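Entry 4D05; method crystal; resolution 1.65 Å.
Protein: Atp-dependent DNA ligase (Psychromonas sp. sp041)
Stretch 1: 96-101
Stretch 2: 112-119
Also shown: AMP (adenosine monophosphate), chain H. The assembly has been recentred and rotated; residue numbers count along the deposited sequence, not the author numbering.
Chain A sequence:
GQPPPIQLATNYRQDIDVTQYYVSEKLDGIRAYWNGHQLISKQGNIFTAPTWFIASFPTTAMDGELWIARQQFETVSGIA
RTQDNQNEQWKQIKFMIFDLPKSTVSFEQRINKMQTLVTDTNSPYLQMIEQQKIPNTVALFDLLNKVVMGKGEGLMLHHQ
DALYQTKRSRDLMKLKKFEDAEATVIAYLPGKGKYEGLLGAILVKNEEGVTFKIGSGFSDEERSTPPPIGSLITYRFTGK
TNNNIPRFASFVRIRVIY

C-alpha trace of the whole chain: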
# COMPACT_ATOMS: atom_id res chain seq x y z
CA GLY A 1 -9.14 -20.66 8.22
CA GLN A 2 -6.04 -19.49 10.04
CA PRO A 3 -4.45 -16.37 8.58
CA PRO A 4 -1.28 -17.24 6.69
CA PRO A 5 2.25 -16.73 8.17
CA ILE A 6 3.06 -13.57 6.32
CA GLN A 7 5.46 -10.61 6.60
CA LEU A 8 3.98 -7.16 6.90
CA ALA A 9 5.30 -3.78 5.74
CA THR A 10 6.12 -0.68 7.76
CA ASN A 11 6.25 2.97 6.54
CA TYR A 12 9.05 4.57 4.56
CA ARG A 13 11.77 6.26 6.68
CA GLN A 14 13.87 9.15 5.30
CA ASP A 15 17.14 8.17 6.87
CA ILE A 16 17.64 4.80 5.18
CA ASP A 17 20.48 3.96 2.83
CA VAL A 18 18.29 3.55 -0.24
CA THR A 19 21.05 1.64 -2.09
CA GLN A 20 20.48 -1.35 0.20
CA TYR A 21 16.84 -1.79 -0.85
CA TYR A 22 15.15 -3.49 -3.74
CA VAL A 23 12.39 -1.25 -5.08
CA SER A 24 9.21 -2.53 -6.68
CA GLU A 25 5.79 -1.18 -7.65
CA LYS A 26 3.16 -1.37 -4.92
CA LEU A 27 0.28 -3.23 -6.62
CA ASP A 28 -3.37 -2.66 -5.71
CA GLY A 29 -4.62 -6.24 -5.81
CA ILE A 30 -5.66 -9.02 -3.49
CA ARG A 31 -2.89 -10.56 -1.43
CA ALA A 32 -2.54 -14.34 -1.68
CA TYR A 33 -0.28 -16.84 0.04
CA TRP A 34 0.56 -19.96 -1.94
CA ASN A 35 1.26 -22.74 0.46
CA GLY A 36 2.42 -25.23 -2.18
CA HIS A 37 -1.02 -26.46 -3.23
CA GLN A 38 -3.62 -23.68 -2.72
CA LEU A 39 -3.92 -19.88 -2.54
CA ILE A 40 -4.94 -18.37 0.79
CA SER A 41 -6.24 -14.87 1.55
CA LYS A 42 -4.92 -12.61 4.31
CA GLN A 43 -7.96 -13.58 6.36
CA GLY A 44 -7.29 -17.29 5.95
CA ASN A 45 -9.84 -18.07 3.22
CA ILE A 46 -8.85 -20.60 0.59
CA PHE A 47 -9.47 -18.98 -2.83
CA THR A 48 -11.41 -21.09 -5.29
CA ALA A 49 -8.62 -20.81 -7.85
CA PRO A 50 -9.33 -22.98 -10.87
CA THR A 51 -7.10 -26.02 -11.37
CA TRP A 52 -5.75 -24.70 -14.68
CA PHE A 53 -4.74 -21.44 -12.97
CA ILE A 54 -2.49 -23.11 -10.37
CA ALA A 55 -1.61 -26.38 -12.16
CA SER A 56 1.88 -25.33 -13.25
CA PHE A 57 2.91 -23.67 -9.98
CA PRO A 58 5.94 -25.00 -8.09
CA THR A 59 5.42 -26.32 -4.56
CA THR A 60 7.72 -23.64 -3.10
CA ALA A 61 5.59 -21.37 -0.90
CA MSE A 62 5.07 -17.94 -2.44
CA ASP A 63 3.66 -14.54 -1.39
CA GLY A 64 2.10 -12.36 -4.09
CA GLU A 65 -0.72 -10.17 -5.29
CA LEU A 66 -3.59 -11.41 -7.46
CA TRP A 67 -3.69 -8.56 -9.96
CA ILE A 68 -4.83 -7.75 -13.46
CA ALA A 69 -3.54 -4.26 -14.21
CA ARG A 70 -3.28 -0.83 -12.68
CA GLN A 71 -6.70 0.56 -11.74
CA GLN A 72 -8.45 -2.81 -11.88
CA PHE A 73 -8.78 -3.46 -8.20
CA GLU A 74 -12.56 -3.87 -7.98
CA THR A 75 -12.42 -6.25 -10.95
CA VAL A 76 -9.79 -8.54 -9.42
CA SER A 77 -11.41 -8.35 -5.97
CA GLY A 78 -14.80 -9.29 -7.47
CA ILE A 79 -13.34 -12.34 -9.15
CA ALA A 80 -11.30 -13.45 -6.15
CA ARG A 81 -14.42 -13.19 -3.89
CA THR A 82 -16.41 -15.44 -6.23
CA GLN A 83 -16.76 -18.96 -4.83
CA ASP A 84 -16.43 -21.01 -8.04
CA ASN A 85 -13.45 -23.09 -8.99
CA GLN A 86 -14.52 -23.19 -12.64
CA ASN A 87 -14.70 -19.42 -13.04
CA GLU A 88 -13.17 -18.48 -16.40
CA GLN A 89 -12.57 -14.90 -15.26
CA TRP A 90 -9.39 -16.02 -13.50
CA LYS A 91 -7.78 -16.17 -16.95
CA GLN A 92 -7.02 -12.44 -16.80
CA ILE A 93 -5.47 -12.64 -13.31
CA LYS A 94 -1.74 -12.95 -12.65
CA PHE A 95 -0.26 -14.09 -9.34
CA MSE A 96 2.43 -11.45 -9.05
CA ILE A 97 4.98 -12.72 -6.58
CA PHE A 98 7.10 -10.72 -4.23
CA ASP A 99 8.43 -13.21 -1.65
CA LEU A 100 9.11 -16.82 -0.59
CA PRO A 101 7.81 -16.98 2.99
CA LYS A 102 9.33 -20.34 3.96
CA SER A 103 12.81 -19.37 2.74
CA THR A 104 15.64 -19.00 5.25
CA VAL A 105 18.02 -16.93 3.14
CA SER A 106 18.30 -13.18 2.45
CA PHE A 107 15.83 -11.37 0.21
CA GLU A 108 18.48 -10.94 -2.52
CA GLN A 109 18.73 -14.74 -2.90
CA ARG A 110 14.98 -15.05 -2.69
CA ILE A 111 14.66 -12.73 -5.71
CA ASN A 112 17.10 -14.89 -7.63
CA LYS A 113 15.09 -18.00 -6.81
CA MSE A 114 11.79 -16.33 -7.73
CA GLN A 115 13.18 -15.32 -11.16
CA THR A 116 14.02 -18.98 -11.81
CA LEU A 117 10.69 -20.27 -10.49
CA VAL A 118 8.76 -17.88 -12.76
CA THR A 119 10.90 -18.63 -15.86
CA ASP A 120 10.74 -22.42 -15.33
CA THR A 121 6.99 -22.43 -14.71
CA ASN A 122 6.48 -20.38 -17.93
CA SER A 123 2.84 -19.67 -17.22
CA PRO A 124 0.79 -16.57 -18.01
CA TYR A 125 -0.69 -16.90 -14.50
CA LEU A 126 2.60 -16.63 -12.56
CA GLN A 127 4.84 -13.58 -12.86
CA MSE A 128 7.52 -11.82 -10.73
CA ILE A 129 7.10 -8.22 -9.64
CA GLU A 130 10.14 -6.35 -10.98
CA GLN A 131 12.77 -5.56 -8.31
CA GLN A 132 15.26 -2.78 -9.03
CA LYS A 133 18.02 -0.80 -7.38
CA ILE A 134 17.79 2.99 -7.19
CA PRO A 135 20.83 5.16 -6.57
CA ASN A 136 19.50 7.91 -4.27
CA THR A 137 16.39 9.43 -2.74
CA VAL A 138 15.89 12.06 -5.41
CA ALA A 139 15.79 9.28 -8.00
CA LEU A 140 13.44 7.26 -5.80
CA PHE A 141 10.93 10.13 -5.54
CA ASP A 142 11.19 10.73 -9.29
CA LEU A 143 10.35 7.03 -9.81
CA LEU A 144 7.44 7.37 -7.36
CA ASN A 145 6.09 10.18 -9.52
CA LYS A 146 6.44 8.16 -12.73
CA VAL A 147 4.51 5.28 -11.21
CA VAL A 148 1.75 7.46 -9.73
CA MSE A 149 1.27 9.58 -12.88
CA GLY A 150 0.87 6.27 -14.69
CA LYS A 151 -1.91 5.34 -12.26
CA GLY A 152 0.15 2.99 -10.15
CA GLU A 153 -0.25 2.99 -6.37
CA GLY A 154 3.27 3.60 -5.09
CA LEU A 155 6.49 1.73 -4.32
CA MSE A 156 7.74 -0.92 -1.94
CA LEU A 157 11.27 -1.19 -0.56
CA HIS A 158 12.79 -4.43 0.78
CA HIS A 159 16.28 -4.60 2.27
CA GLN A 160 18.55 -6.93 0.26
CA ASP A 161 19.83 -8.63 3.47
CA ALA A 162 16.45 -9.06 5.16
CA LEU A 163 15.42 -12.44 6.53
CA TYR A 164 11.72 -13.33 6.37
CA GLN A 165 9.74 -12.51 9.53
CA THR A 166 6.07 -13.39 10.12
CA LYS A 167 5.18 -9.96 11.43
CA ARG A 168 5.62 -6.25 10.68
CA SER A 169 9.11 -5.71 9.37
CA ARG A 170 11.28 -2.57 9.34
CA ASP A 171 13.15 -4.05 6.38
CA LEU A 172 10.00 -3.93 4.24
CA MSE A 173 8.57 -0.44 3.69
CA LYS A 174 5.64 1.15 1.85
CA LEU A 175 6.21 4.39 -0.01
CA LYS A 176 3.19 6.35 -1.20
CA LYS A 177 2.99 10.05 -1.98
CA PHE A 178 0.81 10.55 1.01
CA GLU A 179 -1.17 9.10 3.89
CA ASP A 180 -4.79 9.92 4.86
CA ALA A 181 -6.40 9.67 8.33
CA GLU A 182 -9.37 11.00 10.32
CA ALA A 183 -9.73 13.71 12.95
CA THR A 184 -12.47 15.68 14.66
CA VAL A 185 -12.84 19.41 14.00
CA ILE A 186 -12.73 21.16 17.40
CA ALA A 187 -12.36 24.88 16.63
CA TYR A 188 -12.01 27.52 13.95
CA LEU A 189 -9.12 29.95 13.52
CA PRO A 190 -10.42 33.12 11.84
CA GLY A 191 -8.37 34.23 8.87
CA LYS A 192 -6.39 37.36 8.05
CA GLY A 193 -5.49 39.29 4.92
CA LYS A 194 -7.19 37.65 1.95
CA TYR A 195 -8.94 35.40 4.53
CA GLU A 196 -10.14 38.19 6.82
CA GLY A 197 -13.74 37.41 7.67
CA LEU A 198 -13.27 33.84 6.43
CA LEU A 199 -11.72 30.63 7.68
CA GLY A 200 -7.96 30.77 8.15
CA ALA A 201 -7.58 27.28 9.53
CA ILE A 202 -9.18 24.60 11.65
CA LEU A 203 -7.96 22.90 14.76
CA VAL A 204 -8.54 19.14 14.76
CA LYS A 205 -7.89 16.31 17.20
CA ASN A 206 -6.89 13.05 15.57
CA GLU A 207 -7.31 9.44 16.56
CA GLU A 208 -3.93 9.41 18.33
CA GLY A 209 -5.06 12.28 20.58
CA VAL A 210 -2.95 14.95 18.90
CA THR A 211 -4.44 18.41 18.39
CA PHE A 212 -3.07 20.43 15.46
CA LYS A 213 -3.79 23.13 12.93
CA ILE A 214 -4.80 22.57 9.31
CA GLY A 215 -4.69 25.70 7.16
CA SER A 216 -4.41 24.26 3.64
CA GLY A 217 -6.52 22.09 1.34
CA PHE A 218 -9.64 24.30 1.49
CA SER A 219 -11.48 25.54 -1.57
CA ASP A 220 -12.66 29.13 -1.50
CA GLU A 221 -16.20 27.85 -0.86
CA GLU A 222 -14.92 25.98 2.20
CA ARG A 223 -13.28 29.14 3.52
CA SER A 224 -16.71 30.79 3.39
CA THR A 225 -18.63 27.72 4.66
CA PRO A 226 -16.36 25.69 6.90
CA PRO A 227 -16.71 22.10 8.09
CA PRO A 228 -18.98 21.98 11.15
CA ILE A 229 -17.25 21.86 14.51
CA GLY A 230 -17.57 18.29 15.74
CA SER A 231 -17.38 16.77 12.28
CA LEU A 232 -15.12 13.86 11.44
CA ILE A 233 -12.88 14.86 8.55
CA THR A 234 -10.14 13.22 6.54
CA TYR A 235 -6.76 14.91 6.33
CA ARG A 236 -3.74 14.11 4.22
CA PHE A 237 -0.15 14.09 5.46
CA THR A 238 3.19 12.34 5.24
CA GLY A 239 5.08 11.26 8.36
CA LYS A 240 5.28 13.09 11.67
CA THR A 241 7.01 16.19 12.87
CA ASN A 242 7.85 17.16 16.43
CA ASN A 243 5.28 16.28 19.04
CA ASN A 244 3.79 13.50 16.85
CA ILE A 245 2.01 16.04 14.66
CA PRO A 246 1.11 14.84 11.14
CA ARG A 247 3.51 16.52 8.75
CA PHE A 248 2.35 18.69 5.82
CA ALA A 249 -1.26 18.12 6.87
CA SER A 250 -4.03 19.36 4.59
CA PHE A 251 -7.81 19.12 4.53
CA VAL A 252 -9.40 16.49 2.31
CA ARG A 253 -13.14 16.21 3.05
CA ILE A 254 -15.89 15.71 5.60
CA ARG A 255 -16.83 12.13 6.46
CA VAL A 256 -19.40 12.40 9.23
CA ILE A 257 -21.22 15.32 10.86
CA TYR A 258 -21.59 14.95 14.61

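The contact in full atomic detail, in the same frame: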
# COMPACT_ATOMS: atom_id res chain seq x y z
N MSE A 96 1.23 -12.25 -8.96
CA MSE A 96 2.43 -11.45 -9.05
C MSE A 96 3.21 -11.60 -7.77
O MSE A 96 2.83 -11.05 -6.73
CB MSE A 96 2.04 -9.95 -9.22
CG MSE A 96 1.14 -9.65 -10.42
SE MSE A 96 1.91 -9.85 -12.17
CE MSE A 96 3.30 -8.49 -12.01
N ILE A 97 4.31 -12.35 -7.82
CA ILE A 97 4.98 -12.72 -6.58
C ILE A 97 6.02 -11.73 -6.14
O ILE A 97 6.71 -11.12 -6.96
CB ILE A 97 5.52 -14.15 -6.65
CG1 ILE A 97 6.65 -14.28 -7.67
CG2 ILE A 97 4.34 -15.10 -6.95
CD1 ILE A 97 7.37 -15.65 -7.62
N PHE A 98 6.14 -11.62 -4.82
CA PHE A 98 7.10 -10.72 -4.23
C PHE A 98 7.89 -11.34 -3.06
O PHE A 98 8.81 -10.71 -2.56
CB PHE A 98 6.43 -9.37 -3.81
CG PHE A 98 5.26 -9.52 -2.88
CD1 PHE A 98 5.45 -9.86 -1.57
CD2 PHE A 98 3.97 -9.28 -3.29
CE1 PHE A 98 4.38 -9.98 -0.69
CE2 PHE A 98 2.90 -9.39 -2.39
CZ PHE A 98 3.13 -9.74 -1.10
N ASP A 99 7.57 -12.56 -2.62
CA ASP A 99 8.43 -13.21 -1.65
C ASP A 99 8.19 -14.71 -1.57
O ASP A 99 7.28 -15.25 -2.21
CB ASP A 99 8.29 -12.53 -0.27
CG ASP A 99 9.61 -12.47 0.49
OD1 ASP A 99 10.51 -13.27 0.20
OD2 ASP A 99 9.73 -11.65 1.43
N LEU A 100 9.07 -15.36 -0.83
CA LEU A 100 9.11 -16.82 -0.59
C LEU A 100 9.10 -17.01 0.94
O LEU A 100 10.14 -16.99 1.60
CB LEU A 100 10.38 -17.45 -1.20
CG LEU A 100 10.57 -17.29 -2.69
CD1 LEU A 100 11.83 -17.95 -3.20
CD2 LEU A 100 9.40 -17.86 -3.47
N PRO A 101 7.91 -17.12 1.53
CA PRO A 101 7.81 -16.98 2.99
C PRO A 101 8.38 -18.12 3.81
O PRO A 101 8.47 -17.96 5.03
CB PRO A 101 6.30 -16.89 3.25
CG PRO A 101 5.70 -16.70 1.96
CD PRO A 101 6.60 -17.18 0.88
N ASN A 112 16.49 -14.05 -6.62
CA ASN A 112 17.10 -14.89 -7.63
C ASN A 112 16.32 -16.19 -7.82
O ASN A 112 16.09 -16.64 -8.95
CB ASN A 112 18.55 -15.15 -7.28
CG ASN A 112 19.32 -15.68 -8.43
OD1 ASN A 112 19.33 -16.90 -8.64
ND2 ASN A 112 19.96 -14.77 -9.24
N LYS A 113 15.89 -16.78 -6.72
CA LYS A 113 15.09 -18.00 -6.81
C LYS A 113 13.75 -17.73 -7.50
O LYS A 113 13.32 -18.51 -8.33
CB LYS A 113 14.89 -18.65 -5.45
CG LYS A 113 14.18 -19.98 -5.55
CD LYS A 113 14.19 -20.72 -4.25
CE LYS A 113 13.52 -22.04 -4.39
NZ LYS A 113 13.65 -22.86 -3.16
N MSE A 114 13.08 -16.64 -7.12
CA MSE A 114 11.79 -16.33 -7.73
C MSE A 114 11.90 -16.17 -9.24
O MSE A 114 11.02 -16.62 -9.98
CB MSE A 114 11.21 -15.04 -7.11
CG MSE A 114 10.71 -15.25 -5.72
SE MSE A 114 9.63 -13.71 -5.08
CE MSE A 114 11.09 -12.51 -4.77
N GLN A 115 12.97 -15.52 -9.71
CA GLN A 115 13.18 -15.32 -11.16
C GLN A 115 13.20 -16.68 -11.85
O GLN A 115 12.57 -16.86 -12.87
CB GLN A 115 14.47 -14.57 -11.48
CG GLN A 115 14.50 -13.12 -10.98
CD GLN A 115 15.85 -12.39 -11.17
OE1 GLN A 115 16.88 -12.80 -10.64
NE2 GLN A 115 15.80 -11.24 -11.86
N THR A 116 13.95 -17.62 -11.28
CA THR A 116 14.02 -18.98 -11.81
C THR A 116 12.68 -19.70 -11.76
O THR A 116 12.28 -20.32 -12.73
CB THR A 116 15.10 -19.80 -11.09
OG1 THR A 116 16.38 -19.22 -11.35
CG2 THR A 116 15.13 -21.20 -11.63
N LEU A 117 12.00 -19.64 -10.63
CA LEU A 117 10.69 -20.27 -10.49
C LEU A 117 9.72 -19.76 -11.58
O LEU A 117 9.03 -20.55 -12.23
CB LEU A 117 10.10 -20.01 -9.11
CG LEU A 117 10.81 -20.65 -7.91
CD1 LEU A 117 10.11 -20.18 -6.64
CD2 LEU A 117 10.82 -22.17 -8.01
N VAL A 118 9.65 -18.44 -11.76
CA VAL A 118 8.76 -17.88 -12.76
C VAL A 118 9.13 -18.31 -14.18
O VAL A 118 8.25 -18.70 -14.98
CB VAL A 118 8.67 -16.33 -12.61
CG1 VAL A 118 7.98 -15.71 -13.81
CG2 VAL A 118 7.97 -15.97 -11.30
N THR A 119 10.42 -18.26 -14.51
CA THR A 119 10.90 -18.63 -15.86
C THR A 119 10.63 -20.11 -16.16
O THR A 119 10.12 -20.48 -17.25
CB THR A 119 12.39 -18.26 -16.04
OG1 THR A 119 12.55 -16.84 -15.86
CG2 THR A 119 12.84 -18.60 -17.46
P AMP H . -0.88 -0.72 0.72
O1P AMP H . -0.76 0.17 1.93
O2P AMP H . -2.20 -1.15 0.10
O5' AMP H . 0.07 -1.96 0.97
C5' AMP H . 0.20 -2.83 -0.13
C4' AMP H . 0.04 -4.22 0.40
O4' AMP H . 0.20 -5.17 -0.62
C3' AMP H . 1.10 -4.43 1.42
O3' AMP H . 0.43 -5.08 2.51
C2' AMP H . 2.09 -5.33 0.75
O2' AMP H . 2.42 -6.19 1.84
C1' AMP H . 1.39 -5.93 -0.51
N9 AMP H . 2.13 -5.59 -1.77
C8 AMP H . 1.70 -5.05 -2.94
N7 AMP H . 2.70 -4.85 -3.84
C5 AMP H . 3.80 -5.35 -3.23
C6 AMP H . 5.22 -5.42 -3.58
N6 AMP H . 5.64 -4.99 -4.78
N1 AMP H . 6.03 -5.98 -2.67
C2 AMP H . 5.63 -6.37 -1.45
N3 AMP H . 4.37 -6.32 -1.06
C4 AMP H . 3.43 -5.82 -1.89

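The contact between the strand 96-99, with the loop that follows it, and the helix 112-119 is held by apolar packing; no hydrogen bond crosses it. The two elements run nearly antiparallel, at 155°, with their axes 9.3 Å apart at closest approach, a spacing that side chains must fill.

Met 114, a selenomethionine, is the centre of that filling and has more surface covered than any other residue here. Its long, unbranched side chain reaches across from the helix, and its CG packs 3.9 Å from CD1 of Ile 97 and 3.7 Å from CG of Leu 100. Ile 97 and Leu 100 both point toward the helix. The extended chi2 of Ile 97 (t) carries CD1 outward to lie also 3.7 Å from CG2 of Val 118, one helical turn beyond Met 114. Leu 100 spreads its branches: CD2 lies 4.0 Å from CD1 of Leu 117, while CD1 meets the aliphatic part of Lys 113, 3.8 Å from its CD. The all-t lysine chain can thus offer methylenes to the contact while NZ extends beyond it.

A second kind of contact is between side chain and backbone. The selenium of Met 114 lies 3.4 Å from N of Asp 99 and 3.6 Å from C of Phe 98, so the end of the side chain rests against the peptide link joining these residues.

Phe 98 and Asp 99 themselves point away from the helix. The aromatic ring of Phe 98 offers a flat surface to the ligand: AMP lies over one face, with CG of Phe 98 3.5 Å from C2 of AMP. The carboxylate of Asp 99 suits a local polar role, its OD1 accepting a 2.7 Å hydrogen bond from N of Leu 100.

Within the helix, backbone bonds such as Val 118 N to Met 114 O, 2.9 Å, keep the packing residues on successive turns.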